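Putative secreted cellulose-binding protein (Streptomyces coelicolor, PDB 4OY6) is a copper-dependent lytic polysaccharide monooxygenase that oxidises cellulose, probably cleaving its chains at the crystalline surface. Local coordinates at residues W35-D40 and Y80-A85; L51-S56 and G73-G78; V64-L69 and A128-E133; Q68-G73 and F178-V183; Y116-G121 and R161-T166. All coordinates share one frame; numbering follows the deposited sequence.

Contact 1: residues W35-D40 and Y80-A85. With ZN (zinc ion), chain J.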
# COMPACT_ATOMS: atom_id res chain seq x y z
N TRP A 35 -7.71 -13.70 3.31
CA TRP A 35 -9.02 -14.34 3.42
C TRP A 35 -10.07 -13.37 3.92
O TRP A 35 -11.13 -13.26 3.32
CB TRP A 35 -8.93 -15.58 4.31
CG TRP A 35 -10.23 -16.36 4.39
CD1 TRP A 35 -11.01 -16.46 5.46
CD2 TRP A 35 -10.90 -17.06 3.32
NE1 TRP A 35 -12.11 -17.22 5.17
CE2 TRP A 35 -12.08 -17.58 3.86
CE3 TRP A 35 -10.64 -17.24 1.94
CZ2 TRP A 35 -13.00 -18.33 3.09
CZ3 TRP A 35 -11.54 -18.00 1.18
CH2 TRP A 35 -12.70 -18.52 1.75
N GLN A 36 -9.78 -12.62 4.97
CA GLN A 36 -10.80 -11.71 5.50
C GLN A 36 -11.09 -10.60 4.51
O GLN A 36 -12.22 -10.12 4.44
CB GLN A 36 -10.42 -11.18 6.89
CG GLN A 36 -9.18 -10.32 6.97
CD GLN A 36 -9.38 -8.84 6.65
OE1 GLN A 36 -10.38 -8.23 7.06
NE2 GLN A 36 -8.42 -8.22 5.98
N ALA A 37 -10.10 -10.18 3.72
CA ALA A 37 -10.32 -9.15 2.69
C ALA A 37 -11.23 -9.69 1.58
O ALA A 37 -12.19 -9.04 1.19
CB ALA A 37 -8.99 -8.67 2.14
N TRP A 38 -10.93 -10.88 1.06
CA TRP A 38 -11.77 -11.50 0.04
C TRP A 38 -13.19 -11.73 0.54
O TRP A 38 -14.14 -11.61 -0.24
CB TRP A 38 -11.16 -12.82 -0.44
CG TRP A 38 -10.00 -12.75 -1.40
CD1 TRP A 38 -8.69 -12.97 -1.14
CD2 TRP A 38 -10.08 -12.48 -2.80
NE1 TRP A 38 -7.95 -12.85 -2.28
CE2 TRP A 38 -8.79 -12.56 -3.32
CE3 TRP A 38 -11.14 -12.21 -3.68
CZ2 TRP A 38 -8.52 -12.38 -4.68
CZ3 TRP A 38 -10.87 -12.01 -4.99
CH2 TRP A 38 -9.58 -12.09 -5.48
N GLN A 39 -13.34 -12.07 1.81
CA GLN A 39 -14.65 -12.26 2.39
C GLN A 39 -15.43 -10.96 2.55
O GLN A 39 -16.64 -10.94 2.37
CB GLN A 39 -14.57 -13.02 3.72
CG GLN A 39 -14.00 -14.43 3.66
CD GLN A 39 -14.29 -15.17 2.38
OE1 GLN A 39 -15.39 -15.61 2.17
NE2 GLN A 39 -13.26 -15.35 1.54
N ASP A 40 -14.74 -9.88 2.83
CA ASP A 40 -15.39 -8.59 3.02
C ASP A 40 -15.85 -7.98 1.70
O ASP A 40 -17.01 -7.56 1.59
CB ASP A 40 -14.45 -7.61 3.71
CG ASP A 40 -15.13 -6.30 4.02
OD1 ASP A 40 -14.89 -5.30 3.34
OD2 ASP A 40 -15.99 -6.30 4.92
N TYR A 80 -12.13 -0.77 0.22
CA TYR A 80 -10.84 -1.23 0.73
C TYR A 80 -10.75 -1.22 2.25
O TYR A 80 -9.64 -1.32 2.79
CB TYR A 80 -9.72 -0.37 0.13
CG TYR A 80 -9.76 -0.34 -1.38
CD1 TYR A 80 -9.30 -1.42 -2.12
CD2 TYR A 80 -10.27 0.74 -2.08
CE1 TYR A 80 -9.39 -1.45 -3.50
CE2 TYR A 80 -10.35 0.72 -3.46
CZ TYR A 80 -9.90 -0.36 -4.17
OH TYR A 80 -10.04 -0.36 -5.55
N ASN A 81 -11.88 -1.14 2.94
CA ASN A 81 -11.83 -1.01 4.39
C ASN A 81 -11.14 -2.21 5.06
O ASN A 81 -10.56 -2.07 6.14
CB ASN A 81 -13.23 -0.80 5.00
CG ASN A 81 -13.80 0.56 4.69
OD1 ASN A 81 -13.19 1.36 4.00
ND2 ASN A 81 -14.98 0.82 5.22
N SER A 82 -11.25 -3.39 4.46
CA SER A 82 -10.64 -4.59 5.03
C SER A 82 -9.12 -4.50 5.05
O SER A 82 -8.47 -5.25 5.78
CB SER A 82 -11.06 -5.83 4.26
OG SER A 82 -10.56 -5.85 2.93
N LEU A 83 -8.53 -3.60 4.27
CA LEU A 83 -7.09 -3.43 4.30
C LEU A 83 -6.60 -2.74 5.58
O LEU A 83 -5.39 -2.71 5.84
CB LEU A 83 -6.56 -2.67 3.07
CG LEU A 83 -7.05 -3.20 1.71
CD1 LEU A 83 -6.36 -2.41 0.62
CD2 LEU A 83 -6.82 -4.71 1.58
N ASP A 84 -7.54 -2.19 6.37
CA ASP A 84 -7.20 -1.63 7.67
C ASP A 84 -7.20 -2.68 8.79
O ASP A 84 -6.89 -2.36 9.95
CB ASP A 84 -8.19 -0.53 8.04
CG ASP A 84 -8.10 0.70 7.15
OD1 ASP A 84 -6.99 1.03 6.70
OD2 ASP A 84 -9.15 1.36 6.96
N ALA A 85 -7.53 -3.93 8.49
CA ALA A 85 -7.47 -4.97 9.50
C ALA A 85 -6.06 -5.10 10.05
O ALA A 85 -5.07 -4.89 9.34
CB ALA A 85 -7.94 -6.29 8.92
ZN ZN J . -16.71 -4.11 3.64
O HOH W 1 -12.69 -4.27 2.04
O HOH W 2 -18.01 -4.99 2.24
O HOH W 3 -17.77 -4.90 5.09
O HOH W 4 -15.42 -3.33 5.07
O HOH W 5 -18.01 -2.80 3.65
O HOH W 6 -16.06 -2.93 2.27
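Gln36 makes the direct hydrogen bond between helix 32-40 and the short 3-10 turn at 81-84. Its NE2 donates to Ser82 O at 3.0 Å along a nearly straight N-H line (169°), the acceptor lying close to the plane of the amide. The donor stands above the carbonyl plane, and Ala85 N reaches the same oxygen from its other face, so two donors grip Ser82 O. A glutamine suits the place because its bent chain, turned at chi2 (84°), carries an amide that can also donate to Met33 O. Packing is compact: Ser82 OG sits 3.3 Å from Ala37 CB, the small methyl of alanine letting the turn come this close, and Ala85 CB lies 3.5 Å from Gln36 NE2. Both elements lie in the long, partly helical part of the chain between strands 2-6 and 92-93 of this AA10 enzyme. Water and metal finish the join near the end of the helix. One water donates to Asp40 OD1 (2.8 Å) and accepts from Ser82 N (3.0 Å). The same Asp40 OD1 binds a zinc ion at 2.2 Å, with Asp40 OD2 at a longer 2.6 Å and five waters around the metal.

Contact 2: residues L51-S56 and G73-G78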
# COMPACT_ATOMS: atom_id res chain seq x y z
N LEU A 51 -7.39 2.34 -5.60
CA LEU A 51 -7.25 2.83 -4.22
C LEU A 51 -6.74 4.27 -4.23
O LEU A 51 -5.56 4.52 -4.03
CB LEU A 51 -6.36 1.88 -3.42
CG LEU A 51 -6.67 1.86 -1.91
CD1 LEU A 51 -5.89 0.73 -1.26
CD2 LEU A 51 -6.40 3.19 -1.21
N TYR A 52 -7.66 5.20 -4.48
CA TYR A 52 -7.33 6.60 -4.64
C TYR A 52 -8.36 7.49 -3.95
O TYR A 52 -9.49 7.06 -3.67
CB TYR A 52 -7.24 7.00 -6.13
CG TYR A 52 -8.58 6.93 -6.82
CD1 TYR A 52 -9.08 5.74 -7.35
CD2 TYR A 52 -9.41 8.04 -6.87
CE1 TYR A 52 -10.34 5.64 -7.89
CE2 TYR A 52 -10.66 7.97 -7.44
CZ TYR A 52 -11.13 6.76 -7.95
OH TYR A 52 -12.38 6.67 -8.50
N ARG A 53 -7.96 8.73 -3.73
CA ARG A 53 -8.85 9.83 -3.35
C ARG A 53 -8.60 10.97 -4.33
O ARG A 53 -7.46 11.23 -4.71
CB ARG A 53 -8.52 10.41 -1.95
CG ARG A 53 -8.63 9.45 -0.80
CD ARG A 53 -8.42 10.16 0.52
NE ARG A 53 -9.57 10.93 0.89
CZ ARG A 53 -10.64 10.47 1.54
NH1 ARG A 53 -10.69 9.23 2.02
NH2 ARG A 53 -11.65 11.29 1.79
N ASN A 54 -9.67 11.67 -4.68
CA ASN A 54 -9.55 12.94 -5.41
C ASN A 54 -9.61 14.13 -4.47
O ASN A 54 -10.34 14.09 -3.48
CB ASN A 54 -10.71 13.09 -6.40
CG ASN A 54 -10.70 12.05 -7.48
OD1 ASN A 54 -9.65 11.50 -7.85
ND2 ASN A 54 -11.88 11.78 -8.03
N GLY A 55 -8.87 15.19 -4.80
CA GLY A 55 -9.09 16.50 -4.20
C GLY A 55 -8.46 16.73 -2.85
O GLY A 55 -8.86 17.65 -2.14
N SER A 56 -7.46 15.92 -2.49
CA SER A 56 -6.87 16.07 -1.16
C SER A 56 -6.07 17.37 -0.98
O SER A 56 -5.80 17.76 0.15
CB SER A 56 -5.94 14.90 -0.83
OG SER A 56 -6.58 13.63 -0.91
N GLY A 73 -8.19 6.27 3.95
CA GLY A 73 -9.27 6.98 4.63
C GLY A 73 -10.64 6.43 4.26
O GLY A 73 -11.58 7.19 4.06
N ARG A 74 -10.76 5.10 4.18
CA ARG A 74 -12.01 4.44 3.85
C ARG A 74 -12.54 4.98 2.52
O ARG A 74 -13.72 5.28 2.32
CB ARG A 74 -13.04 4.51 4.97
CG ARG A 74 -12.58 3.80 6.22
CD ARG A 74 -13.58 3.94 7.34
NE ARG A 74 -13.11 3.28 8.55
CZ ARG A 74 -13.56 3.52 9.77
NH1 ARG A 74 -14.54 4.39 9.97
NH2 ARG A 74 -13.03 2.87 10.80
N THR A 75 -11.62 5.06 1.56
CA THR A 75 -11.93 5.69 0.29
C THR A 75 -12.81 4.78 -0.59
O THR A 75 -13.08 3.62 -0.24
CB THR A 75 -10.65 6.09 -0.49
OG1 THR A 75 -11.01 7.05 -1.46
CG2 THR A 75 -9.93 4.91 -1.15
N GLU A 76 -13.30 5.32 -1.70
CA GLU A 76 -14.02 4.53 -2.69
C GLU A 76 -15.16 3.75 -2.05
O GLU A 76 -15.35 2.55 -2.25
CB GLU A 76 -13.06 3.63 -3.48
CG GLU A 76 -12.19 4.42 -4.46
CD GLU A 76 -12.99 4.92 -5.62
OE1 GLU A 76 -13.32 4.09 -6.50
OE2 GLU A 76 -13.31 6.14 -5.67
N SER A 77 -15.98 4.48 -1.30
CA SER A 77 -17.21 3.95 -0.73
C SER A 77 -16.95 2.72 0.14
O SER A 77 -17.80 1.83 0.22
CB SER A 77 -18.20 3.65 -1.87
OG SER A 77 -18.47 4.81 -2.65
N GLY A 78 -15.80 2.68 0.79
CA GLY A 78 -15.47 1.62 1.71
C GLY A 78 -14.96 0.32 1.10
O GLY A 78 -14.74 -0.65 1.82
O HOH W 7 -13.47 4.52 -9.43
O HOH W 8 -12.26 8.05 -4.07
O HOH W 9 -13.87 8.41 2.23
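Leu51 begins the contact by touching Thr75 methyl to methyl, CD2 to CG2 at 3.9 Å; its branched end also packs on Tyr80 and Leu83, a greasy setting that suits leucine. At Tyr52 both backbone and ring take part. The carbonyl O accepts a hydrogen bond from Thr75 OG1 at 2.7 Å, the hydroxyl being anti to its backbone N (chi1 -161°), which leaves the threonine methyl facing Leu51. Threonine thus serves a polar and an apolar neighbour at once. A water donates both to Tyr52 O and to Glu76 OE2. Glu76 CG lies over one face of the Tyr52 ring, and the carboxylate is turned 36° from the ring plane, with OE2 3.0 Å from Tyr52 OH. A second water, in the plane of the ring at its edge, links Tyr52 OH to Glu76 OE1, which also forms a salt bridge with Arg79. Strand 52-54 is an edge segment paired with strand 175-184 of the beta sandwich, and Tyr52 meets His1 edge-to-face; His1 and His108 hold the copper, the histidine brace of this family, and the Tyr52 side chain is about 7 Å from the metal, consistent with a place beside the active site. Arg53 runs past Thr75 in the opposite sense, its CG 3.4 Å from Thr75 OG1. Bent at chi3 (75°), it brings NH1 to Gly72 O, its main acceptor, and to Gly73 O at 3.0 Å by a weak bond. Gly73 has positive phi, and a CB there would strike Arg53 NH1.

Contact 3: residues V64-L69 and A128-E133. With ZN (zinc ion), chain I.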
# COMPACT_ATOMS: atom_id res chain seq x y z
N VAL A 64 -7.14 11.28 5.73
CA VAL A 64 -6.81 9.88 6.02
C VAL A 64 -6.61 9.76 7.52
O VAL A 64 -5.53 10.00 8.03
CB VAL A 64 -5.54 9.42 5.26
CG1 VAL A 64 -5.18 7.99 5.64
CG2 VAL A 64 -5.74 9.56 3.75
N PRO A 65 -7.69 9.41 8.25
CA PRO A 65 -7.56 9.29 9.69
C PRO A 65 -6.63 8.14 10.14
O PRO A 65 -6.48 7.13 9.45
CB PRO A 65 -8.99 8.95 10.15
CG PRO A 65 -9.87 9.53 9.09
CD PRO A 65 -9.09 9.30 7.82
N ASP A 66 -6.03 8.30 11.32
CA ASP A 66 -5.31 7.21 11.94
C ASP A 66 -6.17 5.96 11.98
O ASP A 66 -7.38 6.02 12.19
CB ASP A 66 -4.91 7.60 13.36
CG ASP A 66 -3.76 8.56 13.41
OD1 ASP A 66 -3.01 8.71 12.44
OD2 ASP A 66 -3.56 9.16 14.48
N GLY A 67 -5.53 4.82 11.73
CA GLY A 67 -6.21 3.53 11.63
C GLY A 67 -6.87 3.25 10.29
O GLY A 67 -7.42 2.18 10.10
N GLN A 68 -6.82 4.21 9.38
CA GLN A 68 -7.42 4.11 8.06
C GLN A 68 -6.41 4.40 6.96
O GLN A 68 -6.77 4.70 5.82
CB GLN A 68 -8.62 5.05 7.90
CG GLN A 68 -9.68 4.85 8.97
CD GLN A 68 -10.78 5.86 8.89
OE1 GLN A 68 -11.07 6.41 7.83
NE2 GLN A 68 -11.45 6.08 10.01
N LEU A 69 -5.12 4.30 7.26
CA LEU A 69 -4.11 4.60 6.26
C LEU A 69 -4.18 3.64 5.06
O LEU A 69 -4.10 4.07 3.90
CB LEU A 69 -2.68 4.62 6.84
CG LEU A 69 -2.31 5.94 7.54
CD1 LEU A 69 -3.15 6.23 8.79
CD2 LEU A 69 -0.82 5.97 7.85
N ALA A 128 -2.69 -0.88 15.00
CA ALA A 128 -3.22 -0.14 13.86
C ALA A 128 -2.19 0.89 13.38
O ALA A 128 -1.48 1.51 14.18
CB ALA A 128 -4.49 0.58 14.27
N LEU A 129 -2.09 1.06 12.07
CA LEU A 129 -1.23 2.09 11.50
C LEU A 129 -1.77 3.49 11.81
O LEU A 129 -2.96 3.75 11.66
CB LEU A 129 -1.11 1.94 10.00
CG LEU A 129 0.09 1.22 9.45
CD1 LEU A 129 -0.21 -0.26 9.60
CD2 LEU A 129 0.28 1.67 7.99
N THR A 130 -0.86 4.36 12.20
CA THR A 130 -1.14 5.78 12.45
C THR A 130 -0.03 6.58 11.79
O THR A 130 1.06 6.08 11.56
CB THR A 130 -1.18 6.12 13.94
OG1 THR A 130 0.15 6.04 14.46
CG2 THR A 130 -2.15 5.18 14.69
N TRP A 131 -0.32 7.85 11.53
CA TRP A 131 0.69 8.74 10.95
C TRP A 131 1.89 8.90 11.89
O TRP A 131 3.03 9.01 11.44
CB TRP A 131 0.08 10.09 10.63
CG TRP A 131 -0.84 10.06 9.45
CD1 TRP A 131 -2.22 9.99 9.46
CD2 TRP A 131 -0.47 10.11 8.06
NE1 TRP A 131 -2.71 10.00 8.19
CE2 TRP A 131 -1.66 10.08 7.31
CE3 TRP A 131 0.74 10.21 7.39
CZ2 TRP A 131 -1.66 10.15 5.91
CZ3 TRP A 131 0.74 10.26 5.99
CH2 TRP A 131 -0.45 10.24 5.28
N GLY A 132 1.63 8.89 13.19
CA GLY A 132 2.68 9.06 14.17
C GLY A 132 3.66 7.90 14.26
O GLY A 132 4.76 8.06 14.79
N GLU A 133 3.27 6.75 13.72
CA GLU A 133 4.13 5.57 13.69
C GLU A 133 4.89 5.42 12.41
O GLU A 133 5.55 4.40 12.22
CB GLU A 133 3.29 4.30 13.92
CG GLU A 133 2.63 4.23 15.29
CD GLU A 133 3.57 3.86 16.40
OE1 GLU A 133 4.81 3.82 16.19
OE2 GLU A 133 3.05 3.56 17.50
ZN ZN I . -2.23 10.66 14.37
O HOH W 10 -0.69 9.58 14.79
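Leu69 spreads both methyls over one face of the Trp131 indole: CD1 lies 4.1 Å from the centroid of the five-membered ring in a CH-pi contact, and CD2 stands over the middle of the double ring. The edge of the same indole is polar. NE1 donates to Val64 O at 2.8 Å (162°) with the oxygen in the ring plane, while Val64 CB rests 4.0 Å from CZ2. Tryptophan suits the place because it offers a broad apolar face and one in-plane N-H. An alanine instead of Trp131 would probably leave Val64 O without this donor and open a gap beneath the methyls of Leu69. Asp66 works with both carboxylate oxygens: OD1 accepts from Trp131 N at 3.0 Å, met from above the carboxylate plane, and OD2 binds a zinc ion at 2.0 Å. A water on that zinc also accepts from Gly132 N. Gly67, whose positive phi fits the third position of a type II turn, donates its N-H to Leu129 O at 2.8 Å. Around this join of two loops, Trp131 packs on Phe60 and Glu61 of helix 60-63 and on Ile167 of strand 161-170, while Leu129 reaches Val163 and Cys180 on adjacent strands of the main sheet.

Contact 4: residues Q68-G73 and F178-V183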
# COMPACT_ATOMS: atom_id res chain seq x y z
N GLN A 68 -6.82 4.21 9.38
CA GLN A 68 -7.42 4.11 8.06
C GLN A 68 -6.41 4.40 6.96
O GLN A 68 -6.77 4.70 5.82
CB GLN A 68 -8.62 5.05 7.90
CG GLN A 68 -9.68 4.85 8.97
CD GLN A 68 -10.78 5.86 8.89
OE1 GLN A 68 -11.07 6.41 7.83
NE2 GLN A 68 -11.45 6.08 10.01
N LEU A 69 -5.12 4.30 7.26
CA LEU A 69 -4.11 4.60 6.26
C LEU A 69 -4.18 3.64 5.06
O LEU A 69 -4.10 4.07 3.90
CB LEU A 69 -2.68 4.62 6.84
CG LEU A 69 -2.31 5.94 7.54
CD1 LEU A 69 -3.15 6.23 8.79
CD2 LEU A 69 -0.82 5.97 7.85
N CYS A 70 -4.29 2.35 5.32
CA CYS A 70 -4.21 1.36 4.24
C CYS A 70 -5.45 1.31 3.37
O CYS A 70 -5.38 0.78 2.27
CB CYS A 70 -3.85 -0.03 4.76
SG CYS A 70 -2.22 -0.06 5.57
N SER A 71 -6.56 1.88 3.82
CA SER A 71 -7.75 2.06 2.99
C SER A 71 -7.84 3.47 2.40
O SER A 71 -8.85 3.82 1.80
CB SER A 71 -9.01 1.80 3.79
OG SER A 71 -9.19 2.79 4.77
N GLY A 72 -6.79 4.27 2.55
CA GLY A 72 -6.84 5.63 2.04
C GLY A 72 -7.94 6.46 2.66
O GLY A 72 -8.53 7.31 1.99
N GLY A 73 -8.19 6.27 3.95
CA GLY A 73 -9.27 6.98 4.63
C GLY A 73 -10.64 6.43 4.26
O GLY A 73 -11.58 7.19 4.06
N PHE A 178 -2.87 5.61 -2.21
CA PHE A 178 -2.33 5.36 -0.86
C PHE A 178 -2.08 3.87 -0.72
O PHE A 178 -3.03 3.10 -0.58
CB PHE A 178 -3.31 5.84 0.22
CG PHE A 178 -3.62 7.31 0.13
CD1 PHE A 178 -4.67 7.78 -0.64
CD2 PHE A 178 -2.87 8.23 0.84
CE1 PHE A 178 -4.93 9.14 -0.71
CE2 PHE A 178 -3.12 9.59 0.76
CZ PHE A 178 -4.16 10.04 -0.01
N LEU A 179 -0.82 3.47 -0.80
CA LEU A 179 -0.47 2.05 -0.96
C LEU A 179 0.36 1.53 0.22
O LEU A 179 1.54 1.89 0.39
CB LEU A 179 0.31 1.83 -2.24
CG LEU A 179 -0.30 2.13 -3.59
CD1 LEU A 179 -1.80 1.90 -3.74
CD2 LEU A 179 0.07 3.48 -4.10
N CYS A 180 -0.24 0.66 1.02
CA CYS A 180 0.47 -0.08 2.07
C CYS A 180 1.07 -1.35 1.50
O CYS A 180 0.33 -2.14 0.91
CB CYS A 180 -0.47 -0.51 3.20
SG CYS A 180 -0.97 0.86 4.24
N SER A 181 2.36 -1.57 1.75
CA SER A 181 3.04 -2.83 1.41
C SER A 181 3.70 -3.40 2.64
O SER A 181 4.56 -2.74 3.24
CB SER A 181 4.12 -2.61 0.36
OG SER A 181 3.59 -2.08 -0.85
N ASP A 182 3.31 -4.61 3.03
CA ASP A 182 3.95 -5.27 4.16
C ASP A 182 5.28 -5.86 3.71
O ASP A 182 5.35 -6.59 2.73
CB ASP A 182 3.04 -6.34 4.72
CG ASP A 182 1.74 -5.75 5.21
OD1 ASP A 182 0.72 -5.86 4.48
OD2 ASP A 182 1.75 -5.13 6.31
N VAL A 183 6.32 -5.55 4.47
CA VAL A 183 7.68 -5.98 4.14
C VAL A 183 8.40 -6.57 5.35
O VAL A 183 8.02 -6.30 6.50
CB VAL A 183 8.53 -4.83 3.53
CG1 VAL A 183 7.88 -4.28 2.28
CG2 VAL A 183 8.83 -3.73 4.55
O HOH W 11 -3.13 0.61 0.72
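Phe178 sets its ring obliquely beside the Gly72 backbone: Gly72 CA is 4.1 Å from Phe178 CD1 and a similar distance from CG. Outside the two segments, Tyr165, Val64 and Arg53 also pack on this phenyl group, so an aromatic side chain fills a place where strand and loop residues converge. Gly72 suits its position twice over, since its phi is positive (60°) and a CB would press tightly on Phe178 CD1. Two residues further along the strand, Cys180 points to the same loop and is joined to Cys70 by a disulfide, SG to SG at 2.0 Å. The bridge turns through a chi3 of -87°, close to the relaxed right angle. No hydrogen bond runs directly between the segments; a single water mediates instead. It donates to Cys70 O (2.7 Å) and to Phe178 O (2.8 Å) and accepts from Cys180 N (2.9 Å), satisfying three buried backbone groups at once. The loop itself is tightly wound: a type I turn spans Leu69 to Gly72, and Gly73 N donates to Gln68 O at 2.8 Å. Leu69 O is taken by the hydroxyl of Tyr165. Near the centre of the chain, the bridge staples the long loop region to strand 175-184 of the immunoglobulin-like beta sandwich, the core fold of AA10 monooxygenases.

Contact 5: residues Y116-G121 and R161-T166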
# COMPACT_ATOMS: atom_id res chain seq x y z
N TYR A 116 7.00 6.28 3.14
CA TYR A 116 7.19 6.13 4.57
C TYR A 116 7.40 4.67 4.91
O TYR A 116 7.00 3.78 4.18
CB TYR A 116 5.98 6.63 5.36
CG TYR A 116 5.57 8.05 5.10
CD1 TYR A 116 4.75 8.37 4.01
CD2 TYR A 116 6.01 9.09 5.90
CE1 TYR A 116 4.37 9.66 3.76
CE2 TYR A 116 5.63 10.41 5.65
CZ TYR A 116 4.80 10.67 4.58
OH TYR A 116 4.44 11.96 4.33
N VAL A 117 7.98 4.43 6.07
CA VAL A 117 8.03 3.08 6.65
C VAL A 117 7.65 3.18 8.12
O VAL A 117 7.95 4.17 8.79
CB VAL A 117 9.41 2.38 6.47
CG1 VAL A 117 9.39 0.98 7.05
CG2 VAL A 117 9.83 2.30 5.00
N THR A 118 7.01 2.16 8.64
CA THR A 118 6.71 2.12 10.08
C THR A 118 8.02 2.12 10.87
O THR A 118 9.02 1.50 10.49
CB THR A 118 5.84 0.91 10.44
OG1 THR A 118 6.44 -0.28 9.95
CG2 THR A 118 4.45 1.08 9.87
N LYS A 119 7.97 2.82 12.00
CA LYS A 119 9.12 2.93 12.88
C LYS A 119 9.49 1.58 13.49
O LYS A 119 8.64 0.72 13.76
CB LYS A 119 8.81 3.90 14.04
CG LYS A 119 8.56 5.34 13.60
CD LYS A 119 8.17 6.24 14.75
CE LYS A 119 7.83 7.63 14.24
NZ LYS A 119 7.48 8.54 15.35
N GLN A 120 10.77 1.40 13.77
CA GLN A 120 11.22 0.28 14.60
C GLN A 120 10.46 0.31 15.90
O GLN A 120 10.30 1.37 16.51
CB GLN A 120 12.69 0.40 14.98
CG GLN A 120 13.70 0.10 13.90
CD GLN A 120 13.77 -1.38 13.54
OE1 GLN A 120 13.12 -1.81 12.60
NE2 GLN A 120 14.58 -2.15 14.26
N GLY A 121 10.01 -0.84 16.35
CA GLY A 121 9.25 -0.94 17.60
C GLY A 121 7.75 -1.02 17.39
O GLY A 121 7.03 -1.49 18.25
N ARG A 161 9.51 -7.04 10.58
CA ARG A 161 8.24 -6.70 9.95
C ARG A 161 7.95 -5.19 10.01
O ARG A 161 7.91 -4.60 11.09
CB ARG A 161 7.11 -7.46 10.63
CG ARG A 161 5.73 -7.08 10.12
CD ARG A 161 4.61 -7.78 10.85
NE ARG A 161 4.38 -9.15 10.41
CZ ARG A 161 3.61 -9.47 9.39
NH1 ARG A 161 3.01 -8.54 8.66
NH2 ARG A 161 3.42 -10.76 9.12
N HIS A 162 7.68 -4.63 8.84
CA HIS A 162 7.27 -3.23 8.70
C HIS A 162 6.16 -3.09 7.67
O HIS A 162 5.84 -4.04 6.95
CB HIS A 162 8.46 -2.33 8.27
CG HIS A 162 9.51 -2.18 9.33
ND1 HIS A 162 9.68 -1.02 10.05
CD2 HIS A 162 10.41 -3.06 9.81
CE1 HIS A 162 10.64 -1.21 10.94
NE2 HIS A 162 11.09 -2.45 10.81
N VAL A 163 5.59 -1.90 7.60
CA VAL A 163 4.74 -1.50 6.48
C VAL A 163 5.40 -0.32 5.80
O VAL A 163 5.82 0.64 6.47
CB VAL A 163 3.30 -1.12 6.92
CG1 VAL A 163 2.40 -0.93 5.71
CG2 VAL A 163 2.71 -2.14 7.86
N VAL A 164 5.49 -0.41 4.47
CA VAL A 164 5.88 0.70 3.62
C VAL A 164 4.57 1.38 3.18
O VAL A 164 3.62 0.71 2.79
CB VAL A 164 6.68 0.24 2.40
CG1 VAL A 164 6.99 1.40 1.47
CG2 VAL A 164 7.94 -0.48 2.81
N TYR A 165 4.53 2.71 3.28
CA TYR A 165 3.38 3.48 2.85
C TYR A 165 3.83 4.41 1.74
O TYR A 165 4.62 5.31 1.97
CB TYR A 165 2.78 4.26 4.00
CG TYR A 165 1.39 4.82 3.79
CD1 TYR A 165 0.35 4.02 3.36
CD2 TYR A 165 1.06 6.14 4.14
CE1 TYR A 165 -0.96 4.49 3.29
CE2 TYR A 165 -0.22 6.62 4.06
CZ TYR A 165 -1.24 5.77 3.64
OH TYR A 165 -2.52 6.27 3.63
N THR A 166 3.33 4.15 0.53
CA THR A 166 3.67 4.91 -0.63
C THR A 166 2.48 5.75 -1.05
O THR A 166 1.38 5.24 -1.22
CB THR A 166 4.06 3.98 -1.81
OG1 THR A 166 5.20 3.19 -1.45
CG2 THR A 166 4.37 4.76 -3.06
O HOH W 12 7.34 -1.83 11.95
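His162 and Thr118 meet where two antiparallel strands, 110-118 and 161-170 of the sandwich's larger sheet, begin to part. Farther in the pairing is regular: Tyr116 and Tyr165 form a hydrogen-bonded pair, each N donating to the other's O at 2.8 Å. From His162 outward, CB lies 3.3 Å from Thr118 OG1. With CG anti to the carbonyl carbon (chi1 -68°), the ring turns its edge, with both nitrogens, to the departing chain. ND1 donates to Thr118 O at 2.6 Å, the oxygen lying in the ring plane, although the donor stands above the carbonyl plane. CE1 passes 3.2 Å from the same oxygen. NE2, at the tip, makes a weak, bent bond (125°) to Gln120 OE1, doubtful because Gln120 has two conformers, and another weak one to Thr159 O; Thr159 N is the stronger partner of Gln120 OE1. A water lies over one ring face, and Phe185 meets the ring edge-to-face. Histidine suits the place as a flat group with an in-plane N-H. An alanine in place of His162 would probably leave Thr118 O without its imidazole donor and Phe185 without its ring partner. Thr118 N still donates to Val163 O (2.9 Å), but Val163 N turns to the threonine side chain, meeting OG1 at 3.0 Å.

From the N terminus, helix 32-40 is the first element engaged: contact 1 closes a loop back to it from residues 80-85. Within that loop lies the smaller one of contact 2, between 51-56 and 73-78. Contacts 3 and 4 set out from adjoining residues, sharing Gln68 and Leu69, and both cross contacts 1 and 2: contact 3 runs to the 128-133 loop, contact 4 far on to strand 175-184. Contact 5 lies wholly inside the span of contact 4 and crosses contact 3, pairing strand 110-118 with 161-170. Residues 64-85 thus tie helix 32-40, the edge strand 52-54, the 128-133 loop and strand 175-184 together, while Val164 N and Ser181 O join contacts 5 and 4 across neighbouring strands.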